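Local coordinates for protein carboxylesterase (Ferroplasma acidiphilum, PDB 3WJ2) that probably hydrolyses carboxylic esters as a member of the alpha/beta-hydrolase fold, in an acid-living archaeon, at residues M6-L14 with M279-S290; M176-L187 with N239-T247. All blocks are in the same frame, centred on the assembly; numbering follows the deposited sequence.

Contact 1: M6-L14 with M279-S290; sequences MVDPDFNSL and MIHGSATDFEVS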
# COMPACT_ATOMS: atom_id res chain seq x y z
N MET B 6 2.88 10.65 7.31
CA MET B 6 3.62 10.70 8.54
C MET B 6 5.16 10.87 8.29
O MET B 6 5.98 10.16 8.88
CB MET B 6 3.39 9.45 9.34
CG MET B 6 1.96 9.35 9.84
SD MET B 6 1.48 10.62 11.05
CE MET B 6 2.09 10.17 12.66
N VAL B 7 5.47 11.77 7.36
CA VAL B 7 6.93 12.13 7.08
C VAL B 7 7.59 12.50 8.42
O VAL B 7 7.01 13.26 9.27
CB VAL B 7 6.97 13.25 6.03
CG1 VAL B 7 8.45 13.76 5.89
CG2 VAL B 7 6.56 12.77 4.62
N ASP B 8 8.81 12.06 8.70
CA ASP B 8 9.50 12.33 9.98
C ASP B 8 9.62 13.90 10.10
O ASP B 8 9.96 14.57 9.11
CB ASP B 8 10.95 11.73 9.90
CG ASP B 8 11.67 11.84 11.18
OD1 ASP B 8 11.82 13.02 11.72
OD2 ASP B 8 12.10 10.86 11.79
N PRO B 9 9.21 14.43 11.26
CA PRO B 9 9.12 15.92 11.32
C PRO B 9 10.45 16.60 11.19
O PRO B 9 10.45 17.85 10.84
CB PRO B 9 8.50 16.19 12.67
CG PRO B 9 7.60 14.84 12.91
CD PRO B 9 8.48 13.75 12.33
N ASP B 10 11.58 15.89 11.40
CA ASP B 10 12.89 16.41 11.04
C ASP B 10 12.99 16.95 9.62
O ASP B 10 13.83 17.85 9.34
CB ASP B 10 14.04 15.42 11.29
CG ASP B 10 14.25 15.08 12.73
OD1 ASP B 10 13.80 15.81 13.65
OD2 ASP B 10 14.96 14.10 12.99
N PHE B 11 12.18 16.48 8.68
CA PHE B 11 12.26 17.00 7.30
C PHE B 11 11.35 18.22 7.02
O PHE B 11 11.29 18.65 5.89
CB PHE B 11 11.89 15.89 6.28
CG PHE B 11 12.85 14.73 6.37
CD1 PHE B 11 14.18 14.90 5.99
CD2 PHE B 11 12.40 13.47 6.79
CE1 PHE B 11 15.14 13.84 6.05
CE2 PHE B 11 13.35 12.37 6.91
CZ PHE B 11 14.70 12.57 6.50
N ASN B 12 10.61 18.70 8.04
CA ASN B 12 9.62 19.75 7.73
C ASN B 12 10.35 20.99 7.16
O ASN B 12 9.82 21.54 6.14
CB ASN B 12 8.79 20.08 8.97
CG ASN B 12 7.78 18.94 9.31
OD1 ASN B 12 7.55 18.04 8.50
ND2 ASN B 12 7.18 19.01 10.51
N SER B 13 11.46 21.42 7.74
CA SER B 13 12.24 22.52 7.15
C SER B 13 12.63 22.35 5.71
O SER B 13 12.47 23.28 4.92
CB SER B 13 13.49 22.79 7.95
OG SER B 13 13.08 23.23 9.23
N LEU B 14 13.13 21.15 5.35
CA LEU B 14 13.54 20.90 3.93
C LEU B 14 12.37 20.92 2.98
O LEU B 14 12.49 21.42 1.84
CB LEU B 14 14.31 19.51 3.81
CG LEU B 14 15.75 19.58 4.19
CD1 LEU B 14 16.28 18.07 4.35
CD2 LEU B 14 16.58 20.35 3.11
N MET B 279 11.08 8.31 6.01
CA MET B 279 12.12 9.04 5.29
C MET B 279 11.68 9.53 3.89
O MET B 279 10.68 9.03 3.32
CB MET B 279 13.32 8.09 5.06
CG MET B 279 13.89 7.54 6.35
SD MET B 279 14.83 8.94 7.18
CE MET B 279 13.86 9.14 8.68
N ILE B 280 12.40 10.56 3.37
CA ILE B 280 12.10 11.15 2.07
C ILE B 280 13.35 11.02 1.15
O ILE B 280 14.45 10.62 1.62
CB ILE B 280 11.74 12.67 2.18
CG1 ILE B 280 12.89 13.41 2.88
CG2 ILE B 280 10.37 12.80 2.85
CD1 ILE B 280 12.66 14.94 2.61
N HIS B 281 13.22 11.32 -0.14
CA HIS B 281 14.38 11.26 -1.04
C HIS B 281 15.47 12.19 -0.55
O HIS B 281 15.17 13.26 -0.00
CB HIS B 281 14.00 11.64 -2.46
CG HIS B 281 14.98 11.09 -3.48
ND1 HIS B 281 15.99 11.82 -4.10
CD2 HIS B 281 15.06 9.84 -3.96
CE1 HIS B 281 16.63 11.03 -4.93
NE2 HIS B 281 16.10 9.83 -4.89
N GLY B 282 16.70 11.73 -0.55
CA GLY B 282 17.81 12.58 -0.10
C GLY B 282 18.09 12.31 1.34
O GLY B 282 19.00 12.92 1.89
N SER B 283 17.42 11.34 2.00
CA SER B 283 17.54 11.14 3.45
C SER B 283 19.02 10.92 3.87
O SER B 283 19.45 11.44 4.89
CB SER B 283 16.74 9.98 3.95
OG SER B 283 17.11 8.83 3.13
N ALA B 284 19.81 10.17 3.11
CA ALA B 284 21.19 9.87 3.53
C ALA B 284 22.04 11.15 3.58
O ALA B 284 22.81 11.23 4.54
CB ALA B 284 21.79 8.85 2.58
N THR B 285 21.90 11.99 2.58
CA THR B 285 22.71 13.21 2.56
C THR B 285 22.07 14.18 3.55
O THR B 285 22.73 15.23 3.83
CB THR B 285 22.93 13.70 1.18
OG1 THR B 285 21.70 13.73 0.45
CG2 THR B 285 23.98 12.84 0.43
N ASP B 286 20.88 13.89 4.06
CA ASP B 286 20.29 14.71 5.18
C ASP B 286 20.71 14.25 6.56
O ASP B 286 20.05 14.57 7.55
CB ASP B 286 18.79 14.64 5.07
CG ASP B 286 18.26 15.25 3.83
OD1 ASP B 286 18.91 16.07 3.15
OD2 ASP B 286 17.07 14.87 3.45
N PHE B 287 21.79 13.49 6.70
CA PHE B 287 22.19 12.92 7.94
C PHE B 287 22.47 13.95 9.08
O PHE B 287 22.50 13.55 10.23
CB PHE B 287 23.41 11.98 7.84
CG PHE B 287 24.71 12.75 7.61
CD1 PHE B 287 25.64 12.85 8.65
CD2 PHE B 287 24.93 13.39 6.39
CE1 PHE B 287 26.85 13.59 8.37
CE2 PHE B 287 26.09 14.16 6.09
CZ PHE B 287 27.06 14.23 7.11
N GLU B 288 22.67 15.19 8.66
CA GLU B 288 22.94 16.17 9.73
C GLU B 288 21.65 16.75 10.25
O GLU B 288 21.68 17.55 11.22
CB GLU B 288 23.84 17.28 9.14
CG GLU B 288 25.20 16.78 8.79
CD GLU B 288 25.92 17.66 7.74
OE1 GLU B 288 25.29 18.07 6.72
OE2 GLU B 288 27.14 17.92 7.89
N VAL B 289 20.53 16.49 9.64
CA VAL B 289 19.32 17.13 10.12
C VAL B 289 18.29 16.18 10.62
O VAL B 289 17.35 16.59 11.29
CB VAL B 289 18.74 18.07 9.08
CG1 VAL B 289 19.78 19.27 8.77
CG2 VAL B 289 18.37 17.37 7.87
N SER B 290 18.44 14.90 10.26
CA SER B 290 17.56 13.86 10.79
C SER B 290 18.32 12.71 11.44
O SER B 290 19.16 12.10 10.79
CB SER B 290 16.70 13.31 9.62
OG SER B 290 16.12 12.01 9.99
O HOH W 1 14.68 11.65 12.61
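Phe11 packs on Ile280 and Met279 at the end of strand 271-280 of the alpha/beta-hydrolase fold and on the loop leading to helix 291-303. Its CB meets Ile280 CD1 at 3.9 Å. With CG anti to the carbonyl carbon (chi1 -61°), the ring slides past the Ile280 side chain in the opposite direction: CG and CD1 lie against Ile280 CG1 and CD1, CD2 against CG1, and Ile280 CG1 sits over the ring centre in a CH-pi contact, 3.7 Å from the centroid and 11° off the normal. Farther out, CE2 and CZ meet Met279 SD in a Met-aromatic contact at the ring edge, the sulfur 4.9 Å from the centroid; Met279 CE also nears CE2. CE1 comes within 3.4 Å of Asp286 OD2, the carboxylate plane tilted 53° from the ring, while CZ reaches Ser290 CB. Leu14 and Asp286 come from opposite directions, Leu14 CD1 meeting OD2, and the Val7 side chain crosses that of Ile280 at about a right angle, CG1 touching CG2. The backbone before the ring is shaped by an Asx turn, Asp10 N donating to the anti lone pair of Asp8 OD1. Both aspartates form salt bridges with Arg265 of the second subunit, and Ser290 OG caps Ala293 N. One water joins the segments, donating to Asp8 OD2 at 2.8 Å and to Asp10 OD2, and accepting from Ser290 OG at 3.0 Å.

Contact 2: M176-L187 with N239-T247; sequences MPAVQVLFYPSL and NLPPAIMVT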
# COMPACT_ATOMS: atom_id res chain seq x y z
N MET B 176 34.29 -7.84 -11.19
CA MET B 176 33.03 -7.27 -10.75
C MET B 176 33.36 -6.60 -9.37
O MET B 176 34.20 -7.07 -8.58
CB MET B 176 31.95 -8.45 -10.68
CG MET B 176 31.16 -8.91 -12.20
SD MET B 176 29.61 -9.14 -11.27
CE MET B 176 29.46 -7.36 -11.18
N PRO B 177 32.67 -5.48 -9.03
CA PRO B 177 32.80 -4.98 -7.65
C PRO B 177 32.39 -5.97 -6.57
O PRO B 177 31.58 -6.88 -6.85
CB PRO B 177 31.82 -3.80 -7.64
CG PRO B 177 31.67 -3.39 -9.09
CD PRO B 177 31.68 -4.71 -9.82
N ALA B 178 32.94 -5.80 -5.34
CA ALA B 178 32.70 -6.72 -4.26
C ALA B 178 31.27 -6.60 -3.68
O ALA B 178 30.77 -7.54 -3.13
CB ALA B 178 33.73 -6.48 -3.16
N VAL B 179 30.70 -5.38 -3.81
CA VAL B 179 29.38 -5.10 -3.24
C VAL B 179 28.87 -3.87 -4.00
O VAL B 179 29.71 -3.14 -4.53
CB VAL B 179 29.46 -4.90 -1.74
CG1 VAL B 179 30.38 -3.66 -1.33
CG2 VAL B 179 27.97 -4.69 -1.22
N GLN B 180 27.54 -3.77 -4.08
CA GLN B 180 26.89 -2.57 -4.60
C GLN B 180 26.04 -2.04 -3.51
O GLN B 180 25.14 -2.70 -3.06
CB GLN B 180 26.14 -2.86 -5.94
CG GLN B 180 25.10 -4.02 -5.82
CD GLN B 180 24.40 -4.27 -7.12
OE1 GLN B 180 24.01 -3.35 -7.79
NE2 GLN B 180 24.21 -5.60 -7.47
N VAL B 181 26.32 -0.80 -3.09
CA VAL B 181 25.59 -0.23 -1.90
C VAL B 181 24.73 0.91 -2.53
O VAL B 181 25.25 1.93 -3.09
CB VAL B 181 26.57 0.38 -0.97
CG1 VAL B 181 25.70 0.95 0.20
CG2 VAL B 181 27.51 -0.67 -0.42
N LEU B 182 23.41 0.67 -2.53
CA LEU B 182 22.55 1.53 -3.36
C LEU B 182 21.61 2.29 -2.46
O LEU B 182 20.61 1.78 -2.00
CB LEU B 182 21.65 0.63 -4.34
CG LEU B 182 22.54 -0.32 -5.18
CD1 LEU B 182 21.59 -1.31 -5.98
CD2 LEU B 182 23.53 0.37 -6.14
N PHE B 183 21.88 3.62 -2.30
CA PHE B 183 20.89 4.41 -1.58
C PHE B 183 19.95 5.02 -2.57
O PHE B 183 20.28 5.91 -3.40
CB PHE B 183 21.67 5.63 -0.85
CG PHE B 183 22.41 5.23 0.37
CD1 PHE B 183 21.78 5.23 1.62
CD2 PHE B 183 23.81 4.96 0.29
CE1 PHE B 183 22.50 4.78 2.76
CE2 PHE B 183 24.54 4.56 1.46
CZ PHE B 183 23.88 4.52 2.69
N TYR B 184 18.69 4.51 -2.50
CA TYR B 184 17.58 5.03 -3.32
C TYR B 184 17.97 5.44 -4.76
O TYR B 184 17.76 6.61 -5.22
CB TYR B 184 16.79 6.14 -2.55
CG TYR B 184 17.66 7.19 -1.87
CD1 TYR B 184 18.05 8.29 -2.60
CD2 TYR B 184 18.06 6.96 -0.55
CE1 TYR B 184 18.83 9.29 -1.90
CE2 TYR B 184 18.80 7.90 0.16
CZ TYR B 184 19.17 9.01 -0.56
OH TYR B 184 19.99 9.98 0.10
N PRO B 185 18.40 4.45 -5.61
CA PRO B 185 18.75 4.79 -6.99
C PRO B 185 17.49 5.12 -7.87
O PRO B 185 16.38 4.62 -7.57
CB PRO B 185 19.26 3.44 -7.56
CG PRO B 185 18.73 2.36 -6.59
CD PRO B 185 18.67 3.07 -5.19
N SER B 186 17.69 5.89 -8.92
CA SER B 186 16.71 5.98 -10.03
C SER B 186 16.99 4.65 -10.82
O SER B 186 18.15 4.19 -10.94
CB SER B 186 16.81 7.27 -10.83
OG SER B 186 18.21 7.43 -11.16
N LEU B 187 15.99 3.90 -11.21
CA LEU B 187 16.32 2.67 -11.90
C LEU B 187 15.47 2.41 -13.18
O LEU B 187 15.72 1.43 -13.93
CB LEU B 187 16.03 1.49 -11.01
CG LEU B 187 17.00 1.33 -9.79
CD1 LEU B 187 16.31 0.34 -8.77
CD2 LEU B 187 18.36 0.90 -10.21
N ASN B 239 24.33 -13.32 -11.13
CA ASN B 239 25.72 -13.17 -11.07
C ASN B 239 26.14 -11.70 -10.90
O ASN B 239 27.29 -11.34 -11.15
CB ASN B 239 26.39 -13.77 -12.30
CG ASN B 239 26.10 -15.28 -12.38
OD1 ASN B 239 26.24 -15.96 -11.36
ND2 ASN B 239 25.64 -15.78 -13.53
N LEU B 240 25.22 -10.94 -10.34
CA LEU B 240 25.59 -9.55 -9.87
C LEU B 240 26.20 -9.57 -8.46
O LEU B 240 25.99 -10.52 -7.68
CB LEU B 240 24.32 -8.71 -9.86
CG LEU B 240 23.81 -8.39 -11.25
CD1 LEU B 240 22.51 -7.66 -11.31
CD2 LEU B 240 24.90 -7.60 -12.12
N PRO B 241 26.95 -8.52 -8.11
CA PRO B 241 27.51 -8.43 -6.77
C PRO B 241 26.46 -8.32 -5.65
O PRO B 241 25.37 -7.82 -5.88
CB PRO B 241 28.26 -7.08 -6.80
CG PRO B 241 28.50 -6.76 -8.30
CD PRO B 241 27.19 -7.31 -8.93
N PRO B 242 26.80 -8.82 -4.45
CA PRO B 242 25.90 -8.72 -3.28
C PRO B 242 25.47 -7.22 -3.18
O PRO B 242 26.31 -6.33 -3.48
CB PRO B 242 26.80 -9.12 -2.12
CG PRO B 242 27.85 -10.06 -2.82
CD PRO B 242 28.10 -9.47 -4.14
N ALA B 243 24.22 -7.01 -2.79
CA ALA B 243 23.67 -5.66 -2.80
C ALA B 243 23.17 -5.30 -1.38
O ALA B 243 22.68 -6.16 -0.59
CB ALA B 243 22.50 -5.55 -3.74
N ILE B 244 23.31 -3.98 -1.10
CA ILE B 244 22.54 -3.35 0.01
C ILE B 244 21.69 -2.28 -0.67
O ILE B 244 22.23 -1.39 -1.37
CB ILE B 244 23.45 -2.72 1.02
CG1 ILE B 244 24.44 -3.74 1.60
CG2 ILE B 244 22.63 -2.00 2.13
CD1 ILE B 244 25.60 -3.05 2.50
N MET B 245 20.36 -2.30 -0.41
CA MET B 245 19.41 -1.37 -1.03
C MET B 245 18.71 -0.64 0.09
O MET B 245 18.21 -1.25 1.02
CB MET B 245 18.32 -2.06 -1.88
CG MET B 245 17.23 -1.11 -2.34
SD MET B 245 17.81 -0.05 -3.73
CE MET B 245 17.78 -1.24 -5.16
N VAL B 246 18.77 0.71 0.00
CA VAL B 246 18.00 1.52 1.00
C VAL B 246 17.00 2.31 0.20
O VAL B 246 17.29 3.03 -0.73
CB VAL B 246 18.99 2.54 1.67
CG1 VAL B 246 18.20 3.43 2.65
CG2 VAL B 246 20.13 1.71 2.42
N THR B 247 15.73 2.18 0.60
CA THR B 247 14.67 3.01 0.01
C THR B 247 14.04 3.83 1.14
O THR B 247 14.31 3.64 2.33
CB THR B 247 13.51 2.05 -0.57
OG1 THR B 247 12.79 1.49 0.53
CG2 THR B 247 14.18 0.92 -1.35
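Gln180 CG stands between its backbone N and carbonyl carbon (chi1 56°), and the chain then runs fully extended (chi2 180°), which carries the amide back along the neighbouring segment to Pro241. There NE2 donates to Pro241 O at 3.0 Å in an almost straight bond; the acceptor lies in the amide plane of Gln180, though the donor is tilted from the carbonyl plane. On the way CG packs on Ala243 CB at 3.7 Å, and NE2 rests by Pro241 CD. Were this residue an alanine, Pro241 O would probably lose its side-chain donor and a gap would be likely to open beside Ala243 CB. Strands 180-183 and 243-247 are parallel neighbours in the central sheet of the alpha/beta-hydrolase fold, their axes 4.8 Å apart. Gln180 N donates to Pro242 O, Gln180 O accepts from Ile244 N, and the alternation continues through Leu182 N to Ile244 O, Val246 N to Leu182 O at 2.9 Å, and Tyr184 N to Val246 O. Side chains alternate between the faces. Gln180, Ala243, Leu182 and Met245 share one face: the Met245 chain, bent at chi2 and chi3, sets SD 3.6 Å from Pro185 CD and CE 3.9 Å from Leu182 CD1, with Val261 of helix 254-266 also touching Met245. The other face carries Val181 with Ile244 and Phe183 with Val246; the last two lie side by side, Phe183 CD1 3.9 Å from Val246 CB.

How the contacts relate
The two contacts lie with their centres about 22 Å apart and both reach the same mixed sheet, where strand 243-248 of contact 2 neighbours strand 271-280, whose end enters contact 1. Along the chain, 6-14 comes first, both segments of contact 2 follow, and 279-290 comes last. They touch where the Tyr184 hydroxyl probably hydrogen-bonds to Ala284 N and its ring meets His281 edge-to-face. Tyr184 and His281 lie beside Asp155 and Ser156, a region consistent with the nucleophile elbow (GxSxG) of this fold, so this meeting point probably borders the active site. Both contacts touch the second subunit, contact 1 through its aspartates, contact 2 through Thr247 packing on Ile277 of that subunit.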